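Side-chain contacts in interleukin-2 receptor subunit beta (Mus musculus, PDB 6DG5), which probably serves as the signal-transducing beta subunit of the interleukin-2 receptor, binding the cytokine outside the cell and relaying its mitogenic signal: residues Leu8-Asn13 against Leu79-Val84; Ala16-Met21 against Gln71-Val76; Val35-Asn40 against Cys60-Gly65. All coordinates share one frame; numbering follows the deposited sequence.

Contact 1: Leu8-Asn13 against Leu79-Val84; sequences LECFYN and LDINVV
The fibronectin-III-like sandwich of the N-terminal domain, the fold shared by type I cytokine receptors, shows here how two layers of strands close on one another: L8 and C10 of strand 8-12 meet I81 and V83 of strand 79-86. The strands are layer against layer, not edge to edge. The axes of the segments 8-12 and 79-84 stand 10.0 Å apart, with N-to-C directions at 133°, a separation bridged in this contact by side chains. L8 supplies one methyl for two partners. Its CG lies anti to the backbone N (chi1 -168°), which directs the branch toward strand 79-86, where CD2 comes to 3.5 Å from CG2 of I81. The same CD2 also lies 3.8 Å from CG2 of V83, so the leucine reaches two residues, two positions apart, that point from the same face of the opposing strand. I81 in turn uses its two branches separately. While the CG2 branch receives L8, the longer arm is extended (chi2 164°) and sets CD1 against C10, 3.5 Å from SG and 4.0 Å from CB. That sulfur belongs to the disulfide with C20 on the adjoining strand 17-23, and I81 also touches C20, so the isoleucine lies against both halves of the cystine. F99 of strand 91-99 packs on C10 and I81 and extends the same apolar layer. On the opposite side of its strand from I81 and V83, N82 points away from the contact and bonds through OD1 to T96. With methyl groups and a cystine doing the touching, the contact is dispersive and hydrophobic. Lacking hydrogen bonds between the segments, the fit is likely to depend on shape, while the C10-C20 disulfide probably limits how far C10 can shift.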
loop_
_atom_site.group_PDB
_atom_site.type_symbol
_atom_site.label_atom_id
_atom_site.label_comp_id
_atom_site.label_asym_id
_atom_site.label_seq_id
_atom_site.Cartn_x
_atom_site.Cartn_y
_atom_site.Cartn_z
ATOM N N LEU B 8 -12.409 -24.368 -15.145
ATOM C CA LEU B 8 -11.997 -24.358 -13.749
ATOM C C LEU B 8 -11.740 -22.926 -13.299
ATOM O O LEU B 8 -11.079 -22.156 -14.004
ATOM C CB LEU B 8 -10.747 -25.215 -13.542
ATOM C CG LEU B 8 -10.356 -25.539 -12.100
ATOM C CD1 LEU B 8 -11.389 -26.451 -11.463
ATOM C CD2 LEU B 8 -8.992 -26.187 -12.085
ATOM N N GLU B 9 -12.273 -22.570 -12.131
ATOM C CA GLU B 9 -12.061 -21.258 -11.532
ATOM C C GLU B 9 -11.513 -21.441 -10.124
ATOM O O GLU B 9 -12.102 -22.165 -9.315
ATOM C CB GLU B 9 -13.354 -20.436 -11.490
ATOM C CG GLU B 9 -13.843 -19.970 -12.849
ATOM N N CYS B 10 -10.388 -20.789 -9.840
ATOM C CA CYS B 10 -9.733 -20.881 -8.545
ATOM C C CYS B 10 -9.529 -19.488 -7.968
ATOM O O CYS B 10 -9.335 -18.518 -8.707
ATOM C CB CYS B 10 -8.389 -21.602 -8.655
ATOM S SG CYS B 10 -8.496 -23.298 -9.262
ATOM N N PHE B 11 -9.569 -19.396 -6.639
ATOM C CA PHE B 11 -9.467 -18.117 -5.952
ATOM C C PHE B 11 -8.517 -18.226 -4.771
ATOM O O PHE B 11 -8.501 -19.235 -4.061
ATOM C CB PHE B 11 -10.839 -17.626 -5.476
ATOM C CG PHE B 11 -11.744 -17.198 -6.591
ATOM C CD1 PHE B 11 -11.459 -16.063 -7.330
ATOM C CD2 PHE B 11 -12.879 -17.927 -6.902
ATOM C CE1 PHE B 11 -12.288 -15.660 -8.361
ATOM C CE2 PHE B 11 -13.715 -17.529 -7.931
ATOM C CZ PHE B 11 -13.418 -16.393 -8.660
ATOM N N TYR B 12 -7.733 -17.173 -4.568
ATOM C CA TYR B 12 -6.714 -17.109 -3.530
ATOM C C TYR B 12 -7.098 -16.029 -2.527
ATOM O O TYR B 12 -7.378 -14.889 -2.916
ATOM C CB TYR B 12 -5.343 -16.827 -4.157
ATOM C CG TYR B 12 -4.204 -16.598 -3.190
ATOM C CD1 TYR B 12 -4.006 -17.435 -2.100
ATOM C CD2 TYR B 12 -3.300 -15.561 -3.391
ATOM C CE1 TYR B 12 -2.956 -17.231 -1.222
ATOM C CE2 TYR B 12 -2.244 -15.352 -2.524
ATOM C CZ TYR B 12 -2.080 -16.189 -1.438
ATOM O OH TYR B 12 -1.032 -15.982 -0.570
ATOM N N ASN B 13 -7.125 -16.390 -1.245
ATOM C CA ASN B 13 -7.544 -15.472 -0.195
ATOM C C ASN B 13 -6.447 -14.494 0.217
ATOM O O ASN B 13 -6.602 -13.809 1.234
ATOM C CB ASN B 13 -8.026 -16.257 1.030
ATOM C CG ASN B 13 -6.885 -16.806 1.866
ATOM O OD1 ASN B 13 -5.810 -17.118 1.350
ATOM N ND2 ASN B 13 -7.115 -16.931 3.169
ATOM N N LEU B 79 1.613 -21.494 -9.791
ATOM C CA LEU B 79 1.431 -22.903 -9.481
ATOM C C LEU B 79 0.526 -23.554 -10.519
ATOM O O LEU B 79 -0.471 -22.966 -10.949
ATOM C CB LEU B 79 0.862 -23.093 -8.070
ATOM C CG LEU B 79 -0.414 -22.378 -7.630
ATOM C CD1 LEU B 79 -1.624 -23.225 -7.928
ATOM C CD2 LEU B 79 -0.343 -22.070 -6.148
ATOM N N ASP B 80 0.891 -24.768 -10.925
ATOM C CA ASP B 80 0.153 -25.514 -11.938
ATOM C C ASP B 80 -0.956 -26.306 -11.255
ATOM O O ASP B 80 -0.683 -27.214 -10.463
ATOM C CB ASP B 80 1.088 -26.441 -12.711
ATOM C CG ASP B 80 2.223 -25.694 -13.382
ATOM O OD1 ASP B 80 2.930 -24.935 -12.686
ATOM O OD2 ASP B 80 2.417 -25.872 -14.603
ATOM N N ILE B 81 -2.203 -25.969 -11.564
ATOM C CA ILE B 81 -3.357 -26.670 -11.016
ATOM C C ILE B 81 -3.784 -27.751 -12.000
ATOM O O ILE B 81 -4.091 -27.463 -13.162
ATOM C CB ILE B 81 -4.510 -25.703 -10.721
ATOM C CG1 ILE B 81 -4.215 -24.925 -9.443
ATOM C CG2 ILE B 81 -5.811 -26.463 -10.565
ATOM C CD1 ILE B 81 -5.065 -23.699 -9.261
ATOM N N ASN B 82 -3.793 -28.996 -11.533
ATOM C CA ASN B 82 -4.181 -30.144 -12.335
ATOM C C ASN B 82 -5.356 -30.848 -11.672
ATOM O O ASN B 82 -5.380 -31.013 -10.448
ATOM C CB ASN B 82 -3.015 -31.124 -12.503
ATOM C CG ASN B 82 -1.743 -30.445 -12.967
ATOM O OD1 ASN B 82 -1.453 -30.391 -14.160
ATOM N ND2 ASN B 82 -0.974 -29.922 -12.019
ATOM N N VAL B 83 -6.326 -31.256 -12.482
ATOM C CA VAL B 83 -7.477 -32.020 -12.016
ATOM C C VAL B 83 -7.310 -33.450 -12.500
ATOM O O VAL B 83 -7.238 -33.700 -13.711
ATOM C CB VAL B 83 -8.802 -31.421 -12.510
ATOM C CG1 VAL B 83 -9.976 -32.225 -11.969
ATOM C CG2 VAL B 83 -8.908 -29.964 -12.096
ATOM N N VAL B 84 -7.241 -34.389 -11.561
ATOM C CA VAL B 84 -7.082 -35.804 -11.864
ATOM C C VAL B 84 -8.275 -36.558 -11.297
ATOM O O VAL B 84 -8.742 -36.262 -10.191
ATOM C CB VAL B 84 -5.760 -36.362 -11.300
ATOM C CG1 VAL B 84 -4.583 -35.814 -12.087
ATOM C CG2 VAL B 84 -5.624 -36.015 -9.828
#

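Contact 2: Ala16-Met21 against Gln71-Val76; sequences ANVSCM and QSLTSV. With NAG (2-acetamido-2-deoxy-beta-D-glucopyranose), chain E.
A16 and V18 meet S72 and L73 where a loop folds over the beginning of strand 17-23 in the N-terminal, fibronectin-III-like domain. At the turn into the strand, the OG of S72 lies 3.3 Å from CA of A16, and CB of S72 also comes against CB of A16. Deeper in, CG2 of V18 meets CD1 of L73 at 4.2 Å, the two side chains crossing at about a right angle. S72 holds OG between its own backbone N and carbonyl carbon (chi1 66°), and in this position the hydroxyl is hydrogen-bonded to the carbonyl of R15, just ahead of A16. L73 reaches onward to L79, and V18 to Y12, so both belong to the interior of the sandwich. N17, between A16 and V18, turns the other way and carries the N-linked glycan, with ND2 joined to C1 of NAG (chain E). Further out, residues T74 to V76 pack against another protein chain of the assembly. Q71 probably steadies the loop: its OE1 bonds to R15 and to S133. Its amide doubles back within the loop, NE2 lying 2.7 Å from the carbonyl O of L73 in a nearly straight bond (178°).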
loop_
_atom_site.group_PDB
_atom_site.type_symbol
_atom_site.label_atom_id
_atom_site.label_comp_id
_atom_site.label_asym_id
_atom_site.label_seq_id
_atom_site.Cartn_x
_atom_site.Cartn_y
_atom_site.Cartn_z
ATOM N N ALA B 16 -3.112 -18.057 2.686
ATOM C CA ALA B 16 -2.680 -19.442 2.534
ATOM C C ALA B 16 -3.797 -20.371 2.066
ATOM O O ALA B 16 -3.714 -21.583 2.296
ATOM C CB ALA B 16 -2.105 -19.966 3.851
ATOM N N ASN B 17 -4.826 -19.845 1.408
ATOM C CA ASN B 17 -5.989 -20.631 1.018
ATOM C C ASN B 17 -6.280 -20.392 -0.455
ATOM O O ASN B 17 -6.434 -19.244 -0.886
ATOM C CB ASN B 17 -7.205 -20.268 1.883
ATOM C CG ASN B 17 -8.404 -21.193 1.664
ATOM O OD1 ASN B 17 -8.542 -21.847 0.625
ATOM N ND2 ASN B 17 -9.284 -21.237 2.661
ATOM N N VAL B 18 -6.340 -21.478 -1.219
ATOM C CA VAL B 18 -6.739 -21.449 -2.617
ATOM C C VAL B 18 -7.916 -22.401 -2.769
ATOM O O VAL B 18 -7.817 -23.583 -2.413
ATOM C CB VAL B 18 -5.587 -21.846 -3.554
ATOM C CG1 VAL B 18 -6.050 -21.839 -4.999
ATOM C CG2 VAL B 18 -4.400 -20.911 -3.363
ATOM N N SER B 19 -9.030 -21.889 -3.286
ATOM C CA SER B 19 -10.254 -22.664 -3.441
ATOM C C SER B 19 -10.614 -22.744 -4.916
ATOM O O SER B 19 -10.694 -21.716 -5.596
ATOM C CB SER B 19 -11.405 -22.043 -2.646
ATOM O OG SER B 19 -12.543 -22.887 -2.657
ATOM N N CYS B 20 -10.836 -23.962 -5.404
ATOM C CA CYS B 20 -11.150 -24.210 -6.803
ATOM C C CYS B 20 -12.529 -24.841 -6.927
ATOM O O CYS B 20 -12.923 -25.666 -6.097
ATOM C CB CYS B 20 -10.110 -25.128 -7.452
ATOM S SG CYS B 20 -8.444 -24.440 -7.582
ATOM N N MET B 21 -13.254 -24.455 -7.974
ATOM C CA MET B 21 -14.576 -24.997 -8.254
ATOM C C MET B 21 -14.624 -25.468 -9.699
ATOM O O MET B 21 -14.219 -24.736 -10.608
ATOM C CB MET B 21 -15.671 -23.960 -7.985
ATOM C CG MET B 21 -17.084 -24.505 -8.121
ATOM S SD MET B 21 -18.304 -23.485 -7.272
ATOM C CE MET B 21 -17.910 -23.837 -5.559
ATOM N N GLN B 71 1.842 -15.942 4.796
ATOM C CA GLN B 71 1.962 -15.538 3.396
ATOM C C GLN B 71 2.595 -16.686 2.621
ATOM O O GLN B 71 3.815 -16.776 2.479
ATOM C CB GLN B 71 2.777 -14.257 3.266
ATOM C CG GLN B 71 2.701 -13.620 1.886
ATOM C CD GLN B 71 1.301 -13.168 1.541
ATOM O OE1 GLN B 71 0.630 -12.520 2.343
ATOM N NE2 GLN B 71 0.842 -13.521 0.347
ATOM N N SER B 72 1.747 -17.570 2.091
ATOM C CA SER B 72 2.247 -18.771 1.433
ATOM C C SER B 72 2.641 -18.522 -0.018
ATOM O O SER B 72 3.467 -19.262 -0.562
ATOM C CB SER B 72 1.201 -19.883 1.505
ATOM O OG SER B 72 0.052 -19.546 0.749
ATOM N N LEU B 73 2.071 -17.504 -0.657
ATOM C CA LEU B 73 2.342 -17.216 -2.057
ATOM C C LEU B 73 2.709 -15.748 -2.226
ATOM O O LEU B 73 2.402 -14.906 -1.378
ATOM C CB LEU B 73 1.136 -17.553 -2.942
ATOM C CG LEU B 73 0.708 -19.018 -2.993
ATOM C CD1 LEU B 73 -0.640 -19.147 -3.682
ATOM C CD2 LEU B 73 1.756 -19.853 -3.711
ATOM N N THR B 74 3.360 -15.449 -3.344
ATOM C CA THR B 74 3.807 -14.102 -3.672
ATOM C C THR B 74 3.233 -13.672 -5.017
ATOM O O THR B 74 2.481 -14.402 -5.667
ATOM C CB THR B 74 5.335 -14.015 -3.694
ATOM O OG1 THR B 74 5.868 -15.091 -4.476
ATOM C CG2 THR B 74 5.884 -14.094 -2.291
ATOM N N SER B 75 3.608 -12.459 -5.429
ATOM C CA SER B 75 3.120 -11.914 -6.689
ATOM C C SER B 75 3.750 -12.613 -7.884
ATOM O O SER B 75 3.124 -12.705 -8.947
ATOM C CB SER B 75 3.405 -10.414 -6.745
ATOM O OG SER B 75 3.315 -9.835 -5.455
ATOM N N VAL B 76 4.982 -13.110 -7.734
ATOM C CA VAL B 76 5.682 -13.760 -8.835
ATOM C C VAL B 76 5.473 -15.269 -8.851
ATOM O O VAL B 76 6.017 -15.951 -9.731
ATOM C CB VAL B 76 7.190 -13.432 -8.780
ATOM C CG1 VAL B 76 7.397 -11.937 -8.586
ATOM C CG2 VAL B 76 7.865 -14.211 -7.669
HETATM C C1 NAG E . -10.484 -22.028 2.631
HETATM C C2 NAG E . -11.103 -22.067 4.040
HETATM C C3 NAG E . -12.526 -22.638 4.007
HETATM C C4 NAG E . -13.375 -21.977 2.930
HETATM C C5 NAG E . -12.642 -22.082 1.600
HETATM C C6 NAG E . -13.367 -21.443 0.438
HETATM C C7 NAG E . -9.405 -22.328 5.800
HETATM C C8 NAG E . -8.635 -23.303 6.639
HETATM N N2 NAG E . -10.271 -22.858 4.932
HETATM O O3 NAG E . -13.133 -22.465 5.283
HETATM O O4 NAG E . -14.625 -22.654 2.860
HETATM O O5 NAG E . -11.387 -21.405 1.724
HETATM O O6 NAG E . -12.663 -20.317 -0.064
HETATM O O7 NAG E . -9.251 -21.115 5.905
#

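Contact 3: Val35-Asn40 against Cys60-Gly65; sequences VHAKSN and CNLILG. With NAG (2-acetamido-2-deoxy-beta-D-glucopyranose), chain E; NAG (2-acetamido-2-deoxy-beta-D-glucopyranose), chain C.
V35 and A37 of strand 33-39 close against C60 and L62 of strand 57-63, and the pair illustrates how a sandwich strand can be apolar inward and sugar-clad outward. On the inner side, CG2 of V35 rests 3.9 Å from SG of C60, which is disulfide-bonded to C48. L62, with CG anti to its carbonyl carbon (chi1 -66°), sends CD1 toward two residues of the opposing strand. This methyl meets CB of A37 at 3.9 Å and CG1 of V35 at 4.2 Å, and its sister CD2 lies by the carbonyl O of V35. The outer side faces the glycan and makes fewer, more scattered contacts. There N61 divides its amide between protein and glycan: OD1 bonds to the hydroxyl of S19, while ND2 donates to O7 of NAG (chain C), 3.0 Å away at 160°. Replacing N61 with an alanine would probably leave that acetamide oxygen without its protein donor, and the sugar freer to swing. I63 adds a loose contact, its CG1 3.9 Å from C8 of NAG (chain E). The segments 35-39 and 60-63 run roughly parallel, 29° apart with 8.8 Å between axes; strand 46-54 lies between their strands in sheet order, and strand 79-86 flanks 33-39 on its other side.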
loop_
_atom_site.group_PDB
_atom_site.type_symbol
_atom_site.label_atom_id
_atom_site.label_comp_id
_atom_site.label_asym_id
_atom_site.label_seq_id
_atom_site.Cartn_x
_atom_site.Cartn_y
_atom_site.Cartn_z
ATOM N N VAL B 35 -7.484 -32.422 -6.930
ATOM C CA VAL B 35 -6.876 -31.212 -7.472
ATOM C C VAL B 35 -5.437 -31.145 -6.984
ATOM O O VAL B 35 -5.191 -31.095 -5.773
ATOM C CB VAL B 35 -7.649 -29.947 -7.065
ATOM C CG1 VAL B 35 -6.872 -28.702 -7.463
ATOM C CG2 VAL B 35 -9.031 -29.942 -7.700
ATOM N N HIS B 36 -4.492 -31.145 -7.920
ATOM C CA HIS B 36 -3.073 -31.051 -7.605
ATOM C C HIS B 36 -2.572 -29.647 -7.911
ATOM O O HIS B 36 -2.876 -29.092 -8.972
ATOM C CB HIS B 36 -2.266 -32.079 -8.400
ATOM C CG HIS B 36 -2.345 -33.467 -7.852
ATOM N ND1 HIS B 36 -3.542 -34.094 -7.579
ATOM C CD2 HIS B 36 -1.374 -34.352 -7.525
ATOM C CE1 HIS B 36 -3.304 -35.306 -7.110
ATOM N NE2 HIS B 36 -1.997 -35.487 -7.067
ATOM N N ALA B 37 -1.807 -29.078 -6.984
ATOM C CA ALA B 37 -1.229 -27.752 -7.150
ATOM C C ALA B 37 0.248 -27.805 -6.792
ATOM O O ALA B 37 0.612 -28.303 -5.722
ATOM C CB ALA B 37 -1.953 -26.717 -6.282
ATOM N N LYS B 38 1.094 -27.294 -7.685
ATOM C CA LYS B 38 2.540 -27.300 -7.484
ATOM C C LYS B 38 3.114 -25.971 -7.950
ATOM O O LYS B 38 3.011 -25.627 -9.132
ATOM C CB LYS B 38 3.200 -28.467 -8.228
ATOM C CG LYS B 38 2.712 -28.667 -9.657
ATOM N N SER B 39 3.718 -25.230 -7.025
ATOM C CA SER B 39 4.316 -23.946 -7.350
ATOM C C SER B 39 5.662 -24.134 -8.039
ATOM O O SER B 39 6.364 -25.126 -7.823
ATOM C CB SER B 39 4.494 -23.098 -6.089
ATOM O OG SER B 39 5.164 -21.883 -6.382
ATOM N N ASN B 40 6.019 -23.163 -8.881
ATOM C CA ASN B 40 7.294 -23.232 -9.585
ATOM C C ASN B 40 8.455 -22.834 -8.680
ATOM O O ASN B 40 9.547 -23.406 -8.777
ATOM C CB ASN B 40 7.255 -22.348 -10.834
ATOM C CG ASN B 40 6.995 -20.892 -10.512
ATOM O OD1 ASN B 40 6.353 -20.570 -9.514
ATOM N ND2 ASN B 40 7.495 -20.002 -11.361
ATOM N N CYS B 60 -13.011 -27.511 -3.842
ATOM C CA CYS B 60 -11.786 -28.035 -3.257
ATOM C C CYS B 60 -11.104 -26.907 -2.500
ATOM O O CYS B 60 -11.196 -25.741 -2.892
ATOM C CB CYS B 60 -10.850 -28.588 -4.336
ATOM S SG CYS B 60 -10.034 -30.156 -3.972
ATOM N N ASN B 61 -10.412 -27.257 -1.417
ATOM C CA ASN B 61 -9.748 -26.270 -0.570
ATOM C C ASN B 61 -8.293 -26.670 -0.371
ATOM O O ASN B 61 -8.001 -27.640 0.337
ATOM C CB ASN B 61 -10.464 -26.124 0.771
ATOM C CG ASN B 61 -11.789 -25.406 0.640
ATOM O OD1 ASN B 61 -11.982 -24.598 -0.269
ATOM N ND2 ASN B 61 -12.711 -25.696 1.548
ATOM N N LEU B 62 -7.386 -25.920 -0.991
ATOM C CA LEU B 62 -5.949 -26.127 -0.831
ATOM C C LEU B 62 -5.466 -25.219 0.293
ATOM O O LEU B 62 -5.347 -24.005 0.117
ATOM C CB LEU B 62 -5.217 -25.837 -2.137
ATOM C CG LEU B 62 -5.517 -26.772 -3.308
ATOM C CD1 LEU B 62 -5.371 -26.038 -4.633
ATOM C CD2 LEU B 62 -4.600 -27.984 -3.264
ATOM N N ILE B 63 -5.197 -25.804 1.456
ATOM C CA ILE B 63 -4.672 -25.062 2.597
ATOM C C ILE B 63 -3.151 -25.084 2.498
ATOM O O ILE B 63 -2.519 -26.123 2.707
ATOM C CB ILE B 63 -5.160 -25.644 3.930
ATOM C CG1 ILE B 63 -6.674 -25.472 4.068
ATOM C CG2 ILE B 63 -4.444 -24.975 5.092
ATOM C CD1 ILE B 63 -7.472 -26.681 3.635
ATOM N N LEU B 64 -2.561 -23.936 2.173
ATOM C CA LEU B 64 -1.145 -23.849 1.834
ATOM C C LEU B 64 -0.247 -23.487 3.012
ATOM O O LEU B 64 0.974 -23.415 2.834
ATOM C CB LEU B 64 -0.930 -22.818 0.719
ATOM C CG LEU B 64 -1.040 -23.271 -0.737
ATOM C CD1 LEU B 64 -2.473 -23.576 -1.114
ATOM C CD2 LEU B 64 -0.460 -22.210 -1.653
ATOM N N GLY B 65 -0.804 -23.246 4.200
ATOM C CA GLY B 65 -0.005 -22.783 5.314
ATOM C C GLY B 65 -0.476 -23.367 6.630
ATOM O O GLY B 65 -1.526 -24.008 6.717
HETATM C C1 NAG E . -10.484 -22.028 2.631
HETATM C C2 NAG E . -11.103 -22.067 4.040
HETATM C C3 NAG E . -12.526 -22.638 4.007
HETATM C C4 NAG E . -13.375 -21.977 2.930
HETATM C C5 NAG E . -12.642 -22.082 1.600
HETATM C C6 NAG E . -13.367 -21.443 0.438
HETATM C C7 NAG E . -9.405 -22.328 5.800
HETATM C C8 NAG E . -8.635 -23.303 6.639
HETATM N N2 NAG E . -10.271 -22.858 4.932
HETATM O O3 NAG E . -13.133 -22.465 5.283
HETATM O O4 NAG E . -14.625 -22.654 2.860
HETATM O O5 NAG E . -11.387 -21.405 1.724
HETATM O O6 NAG E . -12.663 -20.317 -0.064
HETATM O O7 NAG E . -9.251 -21.115 5.905
HETATM C C1 NAG C . -15.775 -21.777 2.764
HETATM C C2 NAG C . -16.891 -22.607 2.127
HETATM C C3 NAG C . -18.167 -21.778 2.002
HETATM C C4 NAG C . -18.535 -21.134 3.332
HETATM C C5 NAG C . -17.331 -20.385 3.909
HETATM C C6 NAG C . -17.574 -19.817 5.289
HETATM C C7 NAG C . -15.865 -24.280 0.651
HETATM C C8 NAG C . -15.507 -24.631 -0.759
HETATM N N2 NAG C . -16.482 -23.107 0.825
HETATM O O3 NAG C . -19.228 -22.613 1.553
HETATM O O4 NAG C . -19.608 -20.224 3.109
HETATM O O5 NAG C . -16.212 -21.275 4.023
HETATM O O6 NAG C . -17.470 -20.820 6.290
HETATM O O7 NAG C . -15.606 -25.022 1.593
#

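How the contacts relate
The three contacts lie close together in the interior of the N-terminal domain, their centres 7 to 9 Å apart. Contacts 1 and 3 are joined through the neighbouring strands 79-86 and 33-39: D80 N probably bonds to K38 O at 2.9 Å, and N82 O to H36 N at 2.7 Å. Contacts 2 and 3 are joined likewise, with V18 O 2.8 Å from L62 N in a probable hydrogen bond. Contact 1 meets contact 2 through the C10-C20 disulfide and a probable bond from F11 N to S19 O. The glycan on N17 lies against contacts 2 and 3 from outside, while contact 2 alone, through its loop, reaches another protein chain of the assembly.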